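Local coordinates for heme-binding protein A (Haemophilus parasuis 29755, PDB 3TPA) that probably binds glutathione in the periplasm as the solute-binding component of a transport system, although it carries the name heme-binding protein A, at residues T296-Y306 with S364-I375; S22-F32 with M159-K167. The protein carries 1 engineered substitution. All coordinates share one frame; numbering follows the deposited sequence.

Interaction 1: T296-Y306 with S364-I375; sequences TDKKAIVDAVY and SNPNPRRTAEII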
loop_
_atom_site.group_PDB
_atom_site.type_symbol
_atom_site.label_atom_id
_atom_site.label_comp_id
_atom_site.label_asym_id
_atom_site.label_seq_id
_atom_site.Cartn_x
_atom_site.Cartn_y
_atom_site.Cartn_z
ATOM N N THR A 296 22.039 7.956 14.926
ATOM C CA THR A 296 21.580 7.443 13.638
ATOM C C THR A 296 21.596 8.616 12.661
ATOM O O THR A 296 20.814 9.558 12.786
ATOM C CB THR A 296 20.157 6.791 13.724
ATOM O OG1 THR A 296 20.173 5.722 14.675
ATOM C CG2 THR A 296 19.720 6.215 12.371
ATOM N N ASP A 297 22.531 8.565 11.712
ATOM C CA ASP A 297 22.706 9.624 10.719
ATOM C C ASP A 297 21.720 9.374 9.585
ATOM O O ASP A 297 22.051 8.700 8.617
ATOM C CB ASP A 297 24.138 9.582 10.166
ATOM C CG ASP A 297 24.531 10.866 9.445
ATOM O OD1 ASP A 297 23.636 11.599 8.988
ATOM O OD2 ASP A 297 25.747 11.135 9.318
ATOM N N LYS A 298 20.501 9.893 9.717
ATOM C CA LYS A 298 19.444 9.592 8.754
ATOM C C LYS A 298 19.738 10.186 7.372
ATOM O O LYS A 298 19.494 9.545 6.356
ATOM C CB LYS A 298 18.080 10.075 9.260
ATOM C CG LYS A 298 17.664 9.494 10.636
ATOM C CD LYS A 298 16.305 10.027 11.108
ATOM C CE LYS A 298 16.017 9.619 12.560
ATOM N NZ LYS A 298 14.617 9.962 12.969
ATOM N N LYS A 299 20.240 11.417 7.334
ATOM C CA LYS A 299 20.568 12.053 6.055
ATOM C C LYS A 299 21.634 11.254 5.292
ATOM O O LYS A 299 21.506 11.049 4.092
ATOM C CB LYS A 299 21.053 13.487 6.256
ATOM C CG LYS A 299 21.352 14.246 4.952
ATOM C CD LYS A 299 22.159 15.520 5.224
ATOM C CE LYS A 299 22.337 16.369 3.966
ATOM N NZ LYS A 299 23.104 15.685 2.885
ATOM N N ALA A 300 22.675 10.811 5.998
ATOM C CA ALA A 300 23.704 9.949 5.394
ATOM C C ALA A 300 23.090 8.669 4.822
ATOM O O ALA A 300 23.403 8.268 3.720
ATOM C CB ALA A 300 24.789 9.585 6.426
ATOM N N ILE A 301 22.220 8.027 5.594
ATOM C CA ILE A 301 21.584 6.783 5.155
ATOM C C ILE A 301 20.770 6.990 3.887
ATOM O O ILE A 301 20.950 6.292 2.896
ATOM C CB ILE A 301 20.673 6.201 6.261
ATOM C CG1 ILE A 301 21.529 5.809 7.458
ATOM C CG2 ILE A 301 19.881 4.996 5.753
ATOM C CD1 ILE A 301 20.732 5.388 8.677
ATOM N N VAL A 302 19.880 7.966 3.923
ATOM C CA VAL A 302 19.024 8.236 2.779
ATOM C C VAL A 302 19.870 8.592 1.576
ATOM O O VAL A 302 19.635 8.099 0.484
ATOM C CB VAL A 302 18.040 9.389 3.073
ATOM C CG1 VAL A 302 17.310 9.801 1.806
ATOM C CG2 VAL A 302 17.056 8.975 4.156
ATOM N N ASP A 303 20.869 9.446 1.786
ATOM C CA ASP A 303 21.774 9.844 0.698
ATOM C C ASP A 303 22.510 8.666 0.084
ATOM O O ASP A 303 22.507 8.503 -1.136
ATOM C CB ASP A 303 22.763 10.903 1.180
ATOM C CG ASP A 303 22.148 12.295 1.216
ATOM O OD1 ASP A 303 21.041 12.463 0.662
ATOM O OD2 ASP A 303 22.767 13.220 1.773
ATOM N N ALA A 304 23.143 7.847 0.924
ATOM C CA ALA A 304 23.878 6.674 0.443
ATOM C C ALA A 304 22.995 5.555 -0.107
ATOM O O ALA A 304 23.314 4.944 -1.127
ATOM C CB ALA A 304 24.755 6.122 1.546
ATOM N N VAL A 305 21.897 5.273 0.581
ATOM C CA VAL A 305 21.079 4.109 0.253
ATOM C C VAL A 305 20.072 4.320 -0.890
ATOM O O VAL A 305 19.941 3.469 -1.760
ATOM C CB VAL A 305 20.345 3.605 1.495
ATOM C CG1 VAL A 305 19.328 2.518 1.127
ATOM C CG2 VAL A 305 21.354 3.104 2.520
ATOM N N TYR A 306 19.359 5.446 -0.885
ATOM C CA TYR A 306 18.248 5.628 -1.829
ATOM C C TYR A 306 18.625 6.352 -3.116
ATOM O O TYR A 306 17.805 6.489 -4.019
ATOM C CB TYR A 306 17.058 6.324 -1.159
ATOM C CG TYR A 306 16.441 5.509 -0.038
ATOM C CD1 TYR A 306 15.260 4.800 -0.223
ATOM C CD2 TYR A 306 17.040 5.467 1.213
ATOM C CE1 TYR A 306 14.703 4.051 0.822
ATOM C CE2 TYR A 306 16.507 4.735 2.240
ATOM C CZ TYR A 306 15.339 4.031 2.052
ATOM O OH TYR A 306 14.823 3.305 3.112
ATOM N N SER A 364 10.829 -0.239 0.197
ATOM C CA SER A 364 11.002 0.608 1.384
ATOM C C SER A 364 12.473 0.816 1.730
ATOM O O SER A 364 12.842 1.852 2.283
ATOM C CB SER A 364 10.226 0.064 2.597
ATOM O OG SER A 364 10.586 -1.266 2.930
ATOM N N ASN A 365 13.306 -0.180 1.429
ATOM C CA ASN A 365 14.761 -0.044 1.636
ATOM C C ASN A 365 15.577 -0.882 0.647
ATOM O O ASN A 365 15.720 -2.092 0.825
ATOM C CB ASN A 365 15.151 -0.378 3.096
ATOM C CG ASN A 365 16.581 0.023 3.421
ATOM O OD1 ASN A 365 17.404 0.166 2.517
ATOM N ND2 ASN A 365 16.887 0.214 4.713
ATOM N N PRO A 366 16.123 -0.232 -0.397
ATOM C CA PRO A 366 16.867 -0.912 -1.468
ATOM C C PRO A 366 18.275 -1.371 -1.083
ATOM O O PRO A 366 18.945 -2.014 -1.899
ATOM C CB PRO A 366 16.969 0.163 -2.554
ATOM C CG PRO A 366 16.975 1.437 -1.799
ATOM C CD PRO A 366 16.032 1.220 -0.637
ATOM N N ASN A 367 18.719 -1.056 0.128
ATOM C CA ASN A 367 20.045 -1.484 0.572
ATOM C C ASN A 367 20.166 -1.548 2.092
ATOM O O ASN A 367 20.845 -0.729 2.684
ATOM C CB ASN A 367 21.120 -0.551 0.013
ATOM C CG ASN A 367 22.495 -1.164 0.050
ATOM O OD1 ASN A 367 22.730 -2.144 0.746
ATOM N ND2 ASN A 367 23.415 -0.594 -0.715
ATOM N N PRO A 368 19.513 -2.547 2.719
ATOM C CA PRO A 368 19.589 -2.736 4.170
ATOM C C PRO A 368 21.032 -2.949 4.623
ATOM O O PRO A 368 21.392 -2.489 5.705
ATOM C CB PRO A 368 18.772 -4.014 4.403
ATOM C CG PRO A 368 17.910 -4.161 3.203
ATOM C CD PRO A 368 18.664 -3.564 2.070
ATOM N N ARG A 369 21.847 -3.622 3.807
ATOM C CA ARG A 369 23.232 -3.903 4.174
ATOM C C ARG A 369 24.010 -2.614 4.396
ATOM O O ARG A 369 24.715 -2.463 5.388
ATOM C CB ARG A 369 23.910 -4.770 3.103
ATOM C CG ARG A 369 25.406 -5.021 3.313
ATOM C CD ARG A 369 25.700 -5.936 4.492
ATOM N NE ARG A 369 24.939 -7.180 4.447
ATOM C CZ ARG A 369 25.138 -8.198 5.280
ATOM N NH1 ARG A 369 24.399 -9.291 5.192
ATOM N NH2 ARG A 369 26.082 -8.117 6.205
ATOM N N ARG A 370 23.875 -1.678 3.464
ATOM C CA ARG A 370 24.578 -0.400 3.603
ATOM C C ARG A 370 24.006 0.445 4.734
ATOM O O ARG A 370 24.745 1.130 5.431
ATOM C CB ARG A 370 24.580 0.400 2.298
ATOM C CG ARG A 370 25.309 1.742 2.431
ATOM C CD ARG A 370 26.824 1.547 2.499
ATOM N NE ARG A 370 27.558 2.809 2.521
ATOM C CZ ARG A 370 27.723 3.607 1.468
ATOM N NH1 ARG A 370 27.198 3.291 0.289
ATOM N NH2 ARG A 370 28.414 4.729 1.592
ATOM N N THR A 371 22.688 0.411 4.901
ATOM C CA THR A 371 22.042 1.023 6.054
ATOM C C THR A 371 22.726 0.503 7.323
ATOM O O THR A 371 23.214 1.267 8.146
ATOM C CB THR A 371 20.537 0.655 6.115
ATOM O OG1 THR A 371 19.883 1.045 4.902
ATOM C CG2 THR A 371 19.854 1.342 7.302
ATOM N N ALA A 372 22.784 -0.814 7.461
ATOM C CA ALA A 372 23.379 -1.412 8.655
ATOM C C ALA A 372 24.835 -0.972 8.875
ATOM O O ALA A 372 25.260 -0.736 10.008
ATOM C CB ALA A 372 23.280 -2.941 8.592
ATOM N N GLU A 373 25.605 -0.887 7.793
ATOM C CA GLU A 373 27.029 -0.552 7.900
ATOM C C GLU A 373 27.238 0.868 8.409
ATOM O O GLU A 373 28.111 1.125 9.239
ATOM C CB GLU A 373 27.731 -0.729 6.543
ATOM C CG GLU A 373 28.014 -2.167 6.191
ATOM C CD GLU A 373 28.458 -2.347 4.753
ATOM O OE1 GLU A 373 28.506 -1.345 4.005
ATOM O OE2 GLU A 373 28.748 -3.500 4.365
ATOM N N ILE A 374 26.440 1.796 7.896
ATOM C CA ILE A 374 26.562 3.204 8.288
ATOM C C ILE A 374 26.264 3.348 9.770
ATOM O O ILE A 374 26.998 3.995 10.534
ATOM C CB ILE A 374 25.589 4.089 7.479
ATOM C CG1 ILE A 374 26.075 4.217 6.034
ATOM C CG2 ILE A 374 25.439 5.480 8.116
ATOM C CD1 ILE A 374 25.027 4.720 5.105
ATOM N N ILE A 375 25.181 2.715 10.188
ATOM C CA ILE A 375 24.785 2.751 11.591
ATOM C C ILE A 375 25.836 2.095 12.480
ATOM O O ILE A 375 26.213 2.648 13.497
ATOM C CB ILE A 375 23.414 2.093 11.781
ATOM C CG1 ILE A 375 22.328 3.078 11.363
ATOM C CG2 ILE A 375 23.203 1.698 13.216
ATOM C CD1 ILE A 375 21.319 2.480 10.427
HETATM O O HOH W 1 23.014 1.830 -2.374
HETATM O O HOH W 2 25.976 4.759 -1.969
#

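Interaction 2: S22-F32 with M159-K167; sequences SPAITNDANDF and MDFLSIYSK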
loop_
_atom_site.group_PDB
_atom_site.type_symbol
_atom_site.label_atom_id
_atom_site.label_comp_id
_atom_site.label_asym_id
_atom_site.label_seq_id
_atom_site.Cartn_x
_atom_site.Cartn_y
_atom_site.Cartn_z
ATOM N N SER A 22 -7.516 -10.847 -12.102
ATOM C CA SER A 22 -8.670 -10.903 -11.209
ATOM C C SER A 22 -8.267 -10.333 -9.863
ATOM O O SER A 22 -7.571 -11.000 -9.102
ATOM C CB SER A 22 -9.147 -12.346 -11.041
ATOM O OG SER A 22 -10.154 -12.474 -10.038
ATOM N N PRO A 23 -8.689 -9.090 -9.569
ATOM C CA PRO A 23 -8.268 -8.412 -8.332
ATOM C C PRO A 23 -8.571 -9.154 -7.045
ATOM O O PRO A 23 -7.776 -9.040 -6.124
ATOM C CB PRO A 23 -9.026 -7.065 -8.358
ATOM C CG PRO A 23 -9.965 -7.134 -9.504
ATOM C CD PRO A 23 -9.467 -8.198 -10.444
ATOM N N ALA A 24 -9.675 -9.893 -6.959
ATOM C CA ALA A 24 -10.009 -10.572 -5.704
ATOM C C ALA A 24 -8.909 -11.551 -5.265
ATOM O O ALA A 24 -8.699 -11.774 -4.067
ATOM C CB ALA A 24 -11.352 -11.310 -5.827
ATOM N N ILE A 25 -8.209 -12.136 -6.231
ATOM C CA ILE A 25 -7.254 -13.215 -5.925
ATOM C C ILE A 25 -5.798 -12.885 -6.230
ATOM O O ILE A 25 -4.985 -13.774 -6.446
ATOM C CB ILE A 25 -7.624 -14.539 -6.641
ATOM C CG1 ILE A 25 -7.647 -14.343 -8.155
ATOM C CG2 ILE A 25 -8.986 -15.037 -6.173
ATOM C CD1 ILE A 25 -7.796 -15.636 -8.950
ATOM N N THR A 26 -5.478 -11.601 -6.222
ATOM C CA THR A 26 -4.158 -11.137 -6.593
ATOM C C THR A 26 -3.293 -10.929 -5.371
ATOM O O THR A 26 -3.754 -10.417 -4.355
ATOM C CB THR A 26 -4.248 -9.816 -7.343
ATOM O OG1 THR A 26 -4.847 -10.045 -8.619
ATOM C CG2 THR A 26 -2.863 -9.210 -7.532
ATOM N N ASN A 27 -2.033 -11.327 -5.499
ATOM C CA ASN A 27 -1.044 -11.245 -4.436
ATOM C C ASN A 27 -0.137 -10.068 -4.710
ATOM O O ASN A 27 0.198 -9.293 -3.817
ATOM C CB ASN A 27 -0.213 -12.528 -4.437
ATOM C CG ASN A 27 0.876 -12.531 -3.378
ATOM O OD1 ASN A 27 1.208 -11.498 -2.797
ATOM N ND2 ASN A 27 1.450 -13.703 -3.135
ATOM N N ASP A 28 0.255 -9.966 -5.974
ATOM C CA ASP A 28 1.171 -8.954 -6.467
ATOM C C ASP A 28 0.428 -7.682 -6.854
ATOM O O ASP A 28 -0.241 -7.645 -7.877
ATOM C CB ASP A 28 1.903 -9.523 -7.689
ATOM C CG ASP A 28 2.879 -8.545 -8.290
ATOM O OD1 ASP A 28 3.924 -8.298 -7.655
ATOM O OD2 ASP A 28 2.605 -8.030 -9.395
ATOM N N ALA A 29 0.551 -6.633 -6.044
ATOM C CA ALA A 29 -0.206 -5.401 -6.285
ATOM C C ALA A 29 -0.033 -4.849 -7.716
ATOM O O ALA A 29 -0.885 -4.134 -8.236
ATOM C CB ALA A 29 0.130 -4.329 -5.222
ATOM N N ASN A 30 1.064 -5.194 -8.358
ATOM C CA ASN A 30 1.266 -4.759 -9.738
ATOM C C ASN A 30 0.242 -5.288 -10.764
ATOM O O ASN A 30 0.015 -4.631 -11.768
ATOM C CB ASN A 30 2.708 -5.014 -10.189
ATOM C CG ASN A 30 3.700 -4.062 -9.527
ATOM O OD1 ASN A 30 4.369 -4.419 -8.558
ATOM N ND2 ASN A 30 3.786 -2.838 -10.044
ATOM N N ASP A 31 -0.374 -6.452 -10.506
ATOM C CA ASP A 31 -1.445 -7.011 -11.363
ATOM C C ASP A 31 -2.695 -6.135 -11.409
ATOM O O ASP A 31 -3.475 -6.195 -12.339
ATOM C CB ASP A 31 -1.904 -8.391 -10.851
ATOM C CG ASP A 31 -0.918 -9.507 -11.160
ATOM O OD1 ASP A 31 -0.002 -9.289 -11.969
ATOM O OD2 ASP A 31 -1.074 -10.614 -10.604
ATOM N N PHE A 32 -2.906 -5.374 -10.347
ATOM C CA PHE A 32 -4.065 -4.495 -10.224
ATOM C C PHE A 32 -4.122 -3.482 -11.360
ATOM O O PHE A 32 -5.190 -3.136 -11.844
ATOM C CB PHE A 32 -4.030 -3.766 -8.883
ATOM C CG PHE A 32 -4.342 -4.636 -7.693
ATOM C CD1 PHE A 32 -5.236 -5.687 -7.785
ATOM C CD2 PHE A 32 -3.756 -4.373 -6.460
ATOM C CE1 PHE A 32 -5.540 -6.485 -6.652
ATOM C CE2 PHE A 32 -4.060 -5.162 -5.324
ATOM C CZ PHE A 32 -4.938 -6.217 -5.429
ATOM N N MET A 159 -10.395 -0.318 -1.942
ATOM C CA MET A 159 -9.210 -1.031 -2.398
ATOM C C MET A 159 -9.545 -1.966 -3.546
ATOM O O MET A 159 -10.681 -2.441 -3.676
ATOM C CB MET A 159 -8.554 -1.777 -1.220
ATOM C CG MET A 159 -7.995 -0.850 -0.138
ATOM S SD MET A 159 -7.309 -1.767 1.268
ATOM C CE MET A 159 -6.000 -2.691 0.471
ATOM N N ASP A 160 -8.547 -2.213 -4.382
ATOM C CA ASP A 160 -8.700 -3.005 -5.608
ATOM C C ASP A 160 -9.322 -4.381 -5.441
ATOM O O ASP A 160 -10.104 -4.809 -6.302
ATOM C CB ASP A 160 -7.357 -3.134 -6.313
ATOM C CG ASP A 160 -6.788 -1.801 -6.685
ATOM O OD1 ASP A 160 -6.428 -1.043 -5.770
ATOM O OD2 ASP A 160 -6.707 -1.505 -7.883
ATOM N N PHE A 161 -8.974 -5.077 -4.357
ATOM C CA PHE A 161 -9.475 -6.435 -4.121
ATOM C C PHE A 161 -10.999 -6.486 -3.940
ATOM O O PHE A 161 -11.628 -7.544 -4.077
ATOM C CB PHE A 161 -8.761 -7.087 -2.913
ATOM C CG PHE A 161 -9.265 -6.641 -1.539
ATOM C CD1 PHE A 161 -10.062 -7.484 -0.766
ATOM C CD2 PHE A 161 -8.880 -5.424 -0.998
ATOM C CE1 PHE A 161 -10.478 -7.114 0.493
ATOM C CE2 PHE A 161 -9.303 -5.034 0.280
ATOM C CZ PHE A 161 -10.101 -5.876 1.024
ATOM N N LEU A 162 -11.596 -5.337 -3.654
ATOM C CA LEU A 162 -13.059 -5.276 -3.511
ATOM C C LEU A 162 -13.756 -4.711 -4.754
ATOM O O LEU A 162 -14.839 -4.142 -4.675
ATOM C CB LEU A 162 -13.457 -4.554 -2.206
ATOM C CG LEU A 162 -13.072 -5.374 -0.966
ATOM C CD1 LEU A 162 -13.363 -4.608 0.337
ATOM C CD2 LEU A 162 -13.801 -6.740 -0.931
ATOM N N SER A 163 -13.124 -4.890 -5.908
ATOM C CA SER A 163 -13.751 -4.587 -7.192
ATOM C C SER A 163 -15.019 -5.406 -7.335
ATOM O O SER A 163 -15.086 -6.545 -6.868
ATOM C CB SER A 163 -12.813 -4.941 -8.336
ATOM O OG SER A 163 -11.714 -4.054 -8.377
ATOM N N ILE A 164 -16.025 -4.830 -7.982
ATOM C CA ILE A 164 -17.309 -5.511 -8.100
ATOM C C ILE A 164 -17.391 -6.252 -9.431
ATOM O O ILE A 164 -17.309 -5.638 -10.504
ATOM C CB ILE A 164 -18.477 -4.521 -7.956
ATOM C CG1 ILE A 164 -18.394 -3.772 -6.616
ATOM C CG2 ILE A 164 -19.817 -5.232 -8.103
ATOM C CD1 ILE A 164 -18.357 -4.668 -5.398
ATOM N N TYR A 165 -17.518 -7.576 -9.334
ATOM C CA TYR A 165 -17.705 -8.466 -10.468
ATOM C C TYR A 165 -19.192 -8.622 -10.807
ATOM O O TYR A 165 -20.073 -8.212 -10.055
ATOM C CB TYR A 165 -17.199 -9.860 -10.112
ATOM C CG TYR A 165 -15.704 -9.991 -9.891
ATOM C CD1 TYR A 165 -14.921 -10.780 -10.743
ATOM C CD2 TYR A 165 -15.076 -9.335 -8.838
ATOM C CE1 TYR A 165 -13.539 -10.915 -10.535
ATOM C CE2 TYR A 165 -13.720 -9.463 -8.626
ATOM C CZ TYR A 165 -12.952 -10.251 -9.473
ATOM O OH TYR A 165 -11.595 -10.361 -9.239
ATOM N N SER A 166 -19.457 -9.250 -11.947
ATOM C CA SER A 166 -20.816 -9.458 -12.397
ATOM C C SER A 166 -21.276 -10.846 -11.974
ATOM O O SER A 166 -20.689 -11.836 -12.376
ATOM C CB SER A 166 -20.887 -9.362 -13.917
ATOM O OG SER A 166 -22.112 -9.914 -14.385
ATOM N N LYS A 167 -22.319 -10.924 -11.163
ATOM C CA LYS A 167 -22.851 -12.229 -10.797
ATOM C C LYS A 167 -23.556 -12.875 -11.986
ATOM O O LYS A 167 -23.543 -14.089 -12.128
ATOM C CB LYS A 167 -23.793 -12.135 -9.589
ATOM C CG LYS A 167 -24.344 -13.497 -9.141
ATOM C CD LYS A 167 -25.322 -13.333 -7.978
ATOM C CE LYS A 167 -25.650 -14.670 -7.315
ATOM N NZ LYS A 167 -26.340 -15.634 -8.202
#

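Interaction 1: T296-Y306 with S364-I375
Ile301, Ala304 and Val305 pack against Thr371, Ile374 and Ile375 where two nearly antiparallel helices, 298-306 and 368-375, lie side by side next to strands 261-276 and 478-491 of the six-stranded sheet. The axes close to 9.2 Å at an angle of 148°. Toward the Ile375 end of the contact the methyl CD1 of Ile301 presses on CD1 of Ile375, 3.4 Å away, tighter than ordinary van der Waals contact. One turn on, Ala304 CB sits 3.8 Å from Ile374 CD1 and also lies over one face of the Arg370 guanidinium. Val305 straddles the junction: with CG1 opposite its backbone N (chi1 172°), that methyl reaches Asn365 OD1 at 3.3 Å, while CG2 meets Thr371 OG1 at 3.5 Å. At the far end Tyr306 OH donates to Ser364 O over 2.6 Å, in the carbonyl plane, and Pro366 CD rests over one face of the ring, 3.5 Å from CE1. Asn365 is itself held: its OD1 takes Asn367 N in an Asx turn, and its ND2 gives to Thr371 OG1, which passes a bond to Asn367 O. A water joins Ala304 O to Arg370 NH1. The pairing is thus mostly apolar along the helices, with Arg370 and a water at the outer side; at the loop the buried Tyr306 hydroxyl and Asn365 amide are each hydrogen-bonded, their polar atoms satisfied inside the contact.

Interaction 2: S22-F32 with M159-K167
Asp160 of the 159-167 loop meets Phe32 face on. Its CB stands over the ring, 3.6 Å from the centroid and 9° off the normal, a CH-pi contact, and the carboxylate continues almost flat along the ring, the two planes 19° apart. Beyond the ring, OD2 is held by Ser36 and Gln37, so the acid is tied to helix 36-39 while its methylene serves the aromatic face. The carbonyl of the same residue is used as well: Asp160 O lies 3.2 Å from Pro23 CB, and it accepts both Ser163 N and Ser163 OG, the hydroxyl arriving in the carbonyl plane on a lone pair. Phe161 brings its backbone alongside Ala24, the nearest pair of CA atoms across the two segments, 4.5 Å apart, and sends its ring the other way. Ser163 OG packs 3.7 Å from Pro23 CG, while its hydrogen bonds go to Asp160 O and Arg42.

Tyr165 finishes the run, its ring directed at the 3-10 segment of residues 23-24. Its OH donates to Ser22 OG over 2.7 Å, at the ring edge, and accepts Ala24 N at 3.0 Å, nearly straight at 173°. Ala24 N, Tyr165 OH, Ser22 OG and Asp183 form a short buried chain of bonds. Such loop-to-loop packing, with a tyrosine hydroxyl accepting a backbone N-H of a short 3-10 segment, joins the segment after strand 9-14 to the approach to helix 167-175 within one lobe of the solute-binding-protein fold.

In the fold
Interactions 1 and 2 occupy opposite sides of the chain's centre, with their own centres 34 Å apart and their nearest atoms about 12 Å apart, so they do not touch. They also come in series along the chain, the second one closing before the first opens. Interaction 1 belongs to the six-stranded sheet that includes strands 261-276 and 478-491; in interaction 2, loop 22-32 follows strand 9-14 of a different sheet and loop 159-167 runs between helices 153-156 and 167-175. That division is consistent with the two-lobed fold of family 5 solute-binding proteins, in which ligand is taken up between lobes. Each contact thus probably lies within one lobe.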